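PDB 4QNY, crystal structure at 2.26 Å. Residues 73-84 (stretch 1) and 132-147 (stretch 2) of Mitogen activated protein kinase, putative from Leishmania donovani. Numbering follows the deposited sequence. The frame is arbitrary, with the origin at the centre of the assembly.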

# COMPACT_ATOMS: atom_id res chain seq x y z
N LYS A 73 10.91 -10.48 3.51
CA LYS A 73 12.04 -10.42 2.59
C LYS A 73 12.14 -9.05 1.94
O LYS A 73 13.23 -8.50 1.80
CB LYS A 73 11.92 -11.50 1.52
CG LYS A 73 12.37 -12.88 1.97
CD LYS A 73 12.54 -13.81 0.77
CE LYS A 73 13.36 -15.04 1.13
NZ LYS A 73 13.69 -15.85 -0.07
N LEU A 74 11.00 -8.49 1.54
CA LEU A 74 10.96 -7.18 0.90
C LEU A 74 11.35 -6.07 1.87
O LEU A 74 12.08 -5.15 1.51
CB LEU A 74 9.57 -6.92 0.32
CG LEU A 74 9.23 -7.69 -0.95
CD1 LEU A 74 7.73 -7.72 -1.16
CD2 LEU A 74 9.93 -7.08 -2.15
N LEU A 75 10.85 -6.16 3.10
CA LEU A 75 11.18 -5.17 4.13
C LEU A 75 12.68 -5.13 4.40
O LEU A 75 13.26 -4.07 4.59
CB LEU A 75 10.41 -5.46 5.42
CG LEU A 75 8.92 -5.12 5.41
CD1 LEU A 75 8.24 -5.64 6.67
CD2 LEU A 75 8.71 -3.61 5.27
N ALA A 76 13.30 -6.31 4.41
CA ALA A 76 14.74 -6.41 4.62
C ALA A 76 15.49 -6.01 3.36
O ALA A 76 16.64 -5.57 3.42
CB ALA A 76 15.11 -7.82 5.04
N HIS A 77 14.84 -6.16 2.21
CA HIS A 77 15.46 -5.86 0.93
C HIS A 77 15.69 -4.36 0.73
O HIS A 77 16.68 -3.95 0.14
CB HIS A 77 14.59 -6.40 -0.22
CG HIS A 77 15.14 -6.12 -1.58
ND1 HIS A 77 14.74 -5.03 -2.33
CD2 HIS A 77 16.06 -6.77 -2.33
CE1 HIS A 77 15.39 -5.03 -3.48
NE2 HIS A 77 16.20 -6.08 -3.51
N PHE A 78 14.76 -3.55 1.24
CA PHE A 78 14.84 -2.11 1.05
C PHE A 78 15.50 -1.40 2.23
O PHE A 78 15.28 -1.76 3.39
CB PHE A 78 13.44 -1.52 0.83
CG PHE A 78 12.79 -1.98 -0.45
CD1 PHE A 78 13.28 -1.57 -1.68
CD2 PHE A 78 11.69 -2.81 -0.42
CE1 PHE A 78 12.69 -1.98 -2.85
CE2 PHE A 78 11.09 -3.23 -1.59
CZ PHE A 78 11.59 -2.81 -2.81
N ASN A 79 16.33 -0.41 1.92
CA ASN A 79 16.94 0.44 2.93
C ASN A 79 16.83 1.90 2.51
O ASN A 79 17.79 2.50 2.04
CB ASN A 79 18.40 0.05 3.15
CG ASN A 79 19.02 0.74 4.35
OD1 ASN A 79 18.34 1.01 5.35
ND2 ASN A 79 20.31 1.04 4.27
N ASP A 80 15.63 2.46 2.68
CA ASP A 80 15.34 3.80 2.19
C ASP A 80 14.48 4.56 3.19
O ASP A 80 13.76 3.96 3.98
CB ASP A 80 14.65 3.72 0.83
CG ASP A 80 14.53 5.07 0.16
OD1 ASP A 80 15.52 5.52 -0.45
OD2 ASP A 80 13.44 5.68 0.23
N ASP A 81 14.55 5.89 3.15
CA ASP A 81 13.85 6.73 4.12
C ASP A 81 12.34 6.80 3.87
O ASP A 81 11.58 7.09 4.78
CB ASP A 81 14.44 8.14 4.12
CG ASP A 81 15.87 8.17 4.61
OD1 ASP A 81 16.12 7.75 5.76
OD2 ASP A 81 16.76 8.62 3.85
N ASN A 82 11.92 6.52 2.64
CA ASN A 82 10.50 6.58 2.30
C ASN A 82 9.85 5.20 2.24
O ASN A 82 8.73 5.04 1.76
CB ASN A 82 10.29 7.32 0.98
CG ASN A 82 10.64 8.79 1.08
OD1 ASN A 82 11.34 9.34 0.23
ND2 ASN A 82 10.15 9.45 2.13
N ILE A 83 10.58 4.19 2.72
CA ILE A 83 10.04 2.84 2.86
C ILE A 83 10.29 2.36 4.28
O ILE A 83 11.42 2.43 4.77
CB ILE A 83 10.68 1.86 1.85
CG1 ILE A 83 10.47 2.35 0.42
CG2 ILE A 83 10.11 0.46 2.03
CD1 ILE A 83 11.18 1.51 -0.63
N ILE A 84 9.24 1.90 4.95
CA ILE A 84 9.33 1.52 6.36
C ILE A 84 10.40 0.44 6.56
O ILE A 84 10.46 -0.55 5.83
CB ILE A 84 7.96 1.06 6.92
CG1 ILE A 84 8.02 0.94 8.44
CG2 ILE A 84 7.50 -0.24 6.26
CD1 ILE A 84 8.15 2.28 9.15
N TYR A 132 5.34 13.45 -3.52
CA TYR A 132 6.68 13.21 -4.05
C TYR A 132 7.38 12.08 -3.30
O TYR A 132 8.05 11.24 -3.91
CB TYR A 132 7.53 14.47 -3.99
CG TYR A 132 8.90 14.28 -4.60
CD1 TYR A 132 9.08 14.35 -5.98
CD2 TYR A 132 10.01 14.03 -3.81
CE1 TYR A 132 10.33 14.17 -6.55
CE2 TYR A 132 11.26 13.85 -4.37
CZ TYR A 132 11.41 13.92 -5.74
OH TYR A 132 12.66 13.74 -6.30
N GLN A 133 7.23 12.06 -1.98
CA GLN A 133 7.83 11.01 -1.16
C GLN A 133 7.25 9.64 -1.51
O GLN A 133 7.97 8.65 -1.55
CB GLN A 133 7.63 11.30 0.33
CG GLN A 133 8.57 12.35 0.90
CD GLN A 133 8.26 12.67 2.34
OE1 GLN A 133 9.00 12.28 3.25
NE2 GLN A 133 7.16 13.37 2.57
N ALA A 134 5.95 9.61 -1.77
CA ALA A 134 5.28 8.37 -2.14
C ALA A 134 5.73 7.88 -3.50
O ALA A 134 5.96 6.68 -3.70
CB ALA A 134 3.77 8.56 -2.12
N LEU A 135 5.87 8.80 -4.45
CA LEU A 135 6.32 8.47 -5.80
C LEU A 135 7.78 8.02 -5.80
O LEU A 135 8.13 7.04 -6.46
CB LEU A 135 6.15 9.67 -6.73
CG LEU A 135 4.72 10.02 -7.13
CD1 LEU A 135 4.66 11.40 -7.76
CD2 LEU A 135 4.17 8.97 -8.09
N ARG A 136 8.61 8.74 -5.07
CA ARG A 136 10.03 8.40 -4.95
C ARG A 136 10.20 7.00 -4.37
O ARG A 136 11.09 6.25 -4.77
CB ARG A 136 10.75 9.43 -4.08
CG ARG A 136 12.22 9.16 -3.89
CD ARG A 136 12.79 10.00 -2.75
NE ARG A 136 14.05 9.46 -2.26
CZ ARG A 136 14.15 8.41 -1.46
NH1 ARG A 136 13.06 7.78 -1.04
NH2 ARG A 136 15.35 7.99 -1.06
N ALA A 137 9.33 6.64 -3.42
CA ALA A 137 9.35 5.32 -2.82
C ALA A 137 8.93 4.26 -3.84
O ALA A 137 9.53 3.19 -3.92
CB ALA A 137 8.46 5.27 -1.60
N LEU A 138 7.90 4.58 -4.62
CA LEU A 138 7.41 3.66 -5.64
C LEU A 138 8.44 3.42 -6.73
O LEU A 138 8.52 2.33 -7.29
CB LEU A 138 6.11 4.19 -6.26
CG LEU A 138 4.85 4.04 -5.41
CD1 LEU A 138 3.65 4.61 -6.15
CD2 LEU A 138 4.62 2.57 -5.06
N HIS A 139 9.22 4.46 -7.05
CA HIS A 139 10.26 4.34 -8.06
C HIS A 139 11.31 3.32 -7.64
O HIS A 139 11.81 2.55 -8.45
CB HIS A 139 10.92 5.70 -8.31
CG HIS A 139 12.00 5.66 -9.34
ND1 HIS A 139 13.33 5.90 -9.04
CD2 HIS A 139 11.96 5.42 -10.67
CE1 HIS A 139 14.05 5.80 -10.14
NE2 HIS A 139 13.25 5.51 -11.14
N ILE A 140 11.63 3.32 -6.35
CA ILE A 140 12.59 2.39 -5.78
C ILE A 140 12.05 0.96 -5.79
O ILE A 140 12.75 0.03 -6.20
CB ILE A 140 12.96 2.79 -4.35
CG1 ILE A 140 13.80 4.07 -4.37
CG2 ILE A 140 13.73 1.67 -3.65
CD1 ILE A 140 13.68 4.91 -3.13
N ILE A 141 10.81 0.80 -5.36
CA ILE A 141 10.15 -0.50 -5.34
C ILE A 141 10.01 -1.07 -6.75
O ILE A 141 10.29 -2.25 -6.98
CB ILE A 141 8.75 -0.41 -4.69
CG1 ILE A 141 8.87 0.06 -3.24
CG2 ILE A 141 8.04 -1.75 -4.76
CD1 ILE A 141 7.56 0.49 -2.62
N HIS A 142 9.60 -0.23 -7.70
CA HIS A 142 9.42 -0.65 -9.08
C HIS A 142 10.74 -0.98 -9.76
O HIS A 142 10.80 -1.87 -10.62
CB HIS A 142 8.68 0.44 -9.88
CG HIS A 142 7.27 0.64 -9.45
ND1 HIS A 142 6.50 1.70 -9.90
CD2 HIS A 142 6.48 -0.07 -8.61
CE1 HIS A 142 5.30 1.63 -9.36
NE2 HIS A 142 5.26 0.57 -8.57
N SER A 143 11.80 -0.27 -9.39
CA SER A 143 13.12 -0.51 -9.96
C SER A 143 13.66 -1.86 -9.50
O SER A 143 14.49 -2.47 -10.18
CB SER A 143 14.09 0.60 -9.57
OG SER A 143 14.30 0.63 -8.17
N ALA A 144 13.18 -2.33 -8.35
CA ALA A 144 13.58 -3.62 -7.82
C ALA A 144 12.75 -4.75 -8.43
O ALA A 144 12.88 -5.91 -8.06
CB ALA A 144 13.45 -3.64 -6.30
N GLY A 145 11.89 -4.39 -9.38
CA GLY A 145 11.07 -5.36 -10.09
C GLY A 145 9.85 -5.78 -9.29
O GLY A 145 9.30 -6.87 -9.50
N VAL A 146 9.42 -4.92 -8.37
CA VAL A 146 8.31 -5.25 -7.48
C VAL A 146 7.15 -4.27 -7.63
O VAL A 146 7.35 -3.05 -7.71
CB VAL A 146 8.77 -5.27 -6.01
CG1 VAL A 146 7.64 -5.73 -5.10
CG2 VAL A 146 9.99 -6.17 -5.85
N ILE A 147 5.94 -4.80 -7.66
CA ILE A 147 4.73 -3.99 -7.66
C ILE A 147 4.05 -4.09 -6.29
O ILE A 147 3.87 -5.19 -5.77
CB ILE A 147 3.75 -4.43 -8.76
CG1 ILE A 147 4.39 -4.27 -10.14
CG2 ILE A 147 2.45 -3.64 -8.68
CD1 ILE A 147 3.55 -4.82 -11.27

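Three residues have the largest shares of this contact: Asn 82, with 96 Å² of its surface covered by the other stretch, Phe 78 with 62 Å², and Arg 136 with 55 Å². The first two sit in the loop that follows the helix ending at His 77, and the third reaches out from the long helix of the second stretch. Asn 82 and Arg 136 belong to its polar contacts, Phe 78 to its apolar ones, and the two kinds meet at OD1 of Asp 80, 3.3 Å from CD1 of Ile 140.

Asn 82 is the point of closest backbone approach. Its CA lies 5.4 Å from CA of Ala 137, a spacing at which the Ala 137 methyl touches Asn 82 directly. Its carbonyl O sits 3.4 Å from CB of Ala 137, and its own CB is 3.8 Å from that same CB. The rule here is a familiar one: the loop lies close against the helix at an alanine, in keeping with the common use of small residues at such points. The side chain of Asn 82, in the m rotamer, then reaches polar groups on the helix. ND2 gives a weak hydrogen bond to OE1 of Gln 133 at 3.3 Å, while OD1 lies 2.6 Å from NH1 of Arg 136.

Arg 136 extends through three successive t rotamers, chi1 to chi3, to bring its guanidinium to Asp 80. The carboxylate takes it with both oxygens: NH1 of Arg 136 donates to OD2 of Asp 80 at a very short 2.5 Å and a nearly straight 168°, and NH2 of Arg 136 donates to OD1 of Asp 80, also at 2.5 Å but more bent, at 142°. This is a two-pronged salt bridge, with OD2 near the guanidinium plane. The same OD2 of Asp 80 also accepts a hydrogen bond from the backbone N of Asn 82 at 3.0 Å, inside the type I turn running from Asp 80 to Ile 83. One carboxylate thus braces its own turn and ties that turn to the helix.

Phe 78 anchors the apolar part. It is the first residue past its helix to leave helical phi/psi, and its CB points toward the second stretch. The ring meets residues from successive turns at the end of the partner helix and just beyond: CD1 of Phe 78 is 3.8 Å from CG2 of Ile 140, CZ is 3.7 Å from CA of Ile 141, and CE1 is 3.9 Å from CB of Ala 144. Ile 83 joins from the far end of the turn, its CD1 lying 3.8 Å from CG1 of Ile 141 and 4.0 Å from CG2 of Ile 140.

Beyond Ala 144, Gly 145 closes the helix in a Schellman motif. Its positive phi by itself favours glycine, and the chain passes into the strand at Val 146, whose CG2 packs 3.8 Å from CD2 of Leu 74. A salt bridge and apolar packing are thus combined along one short contact.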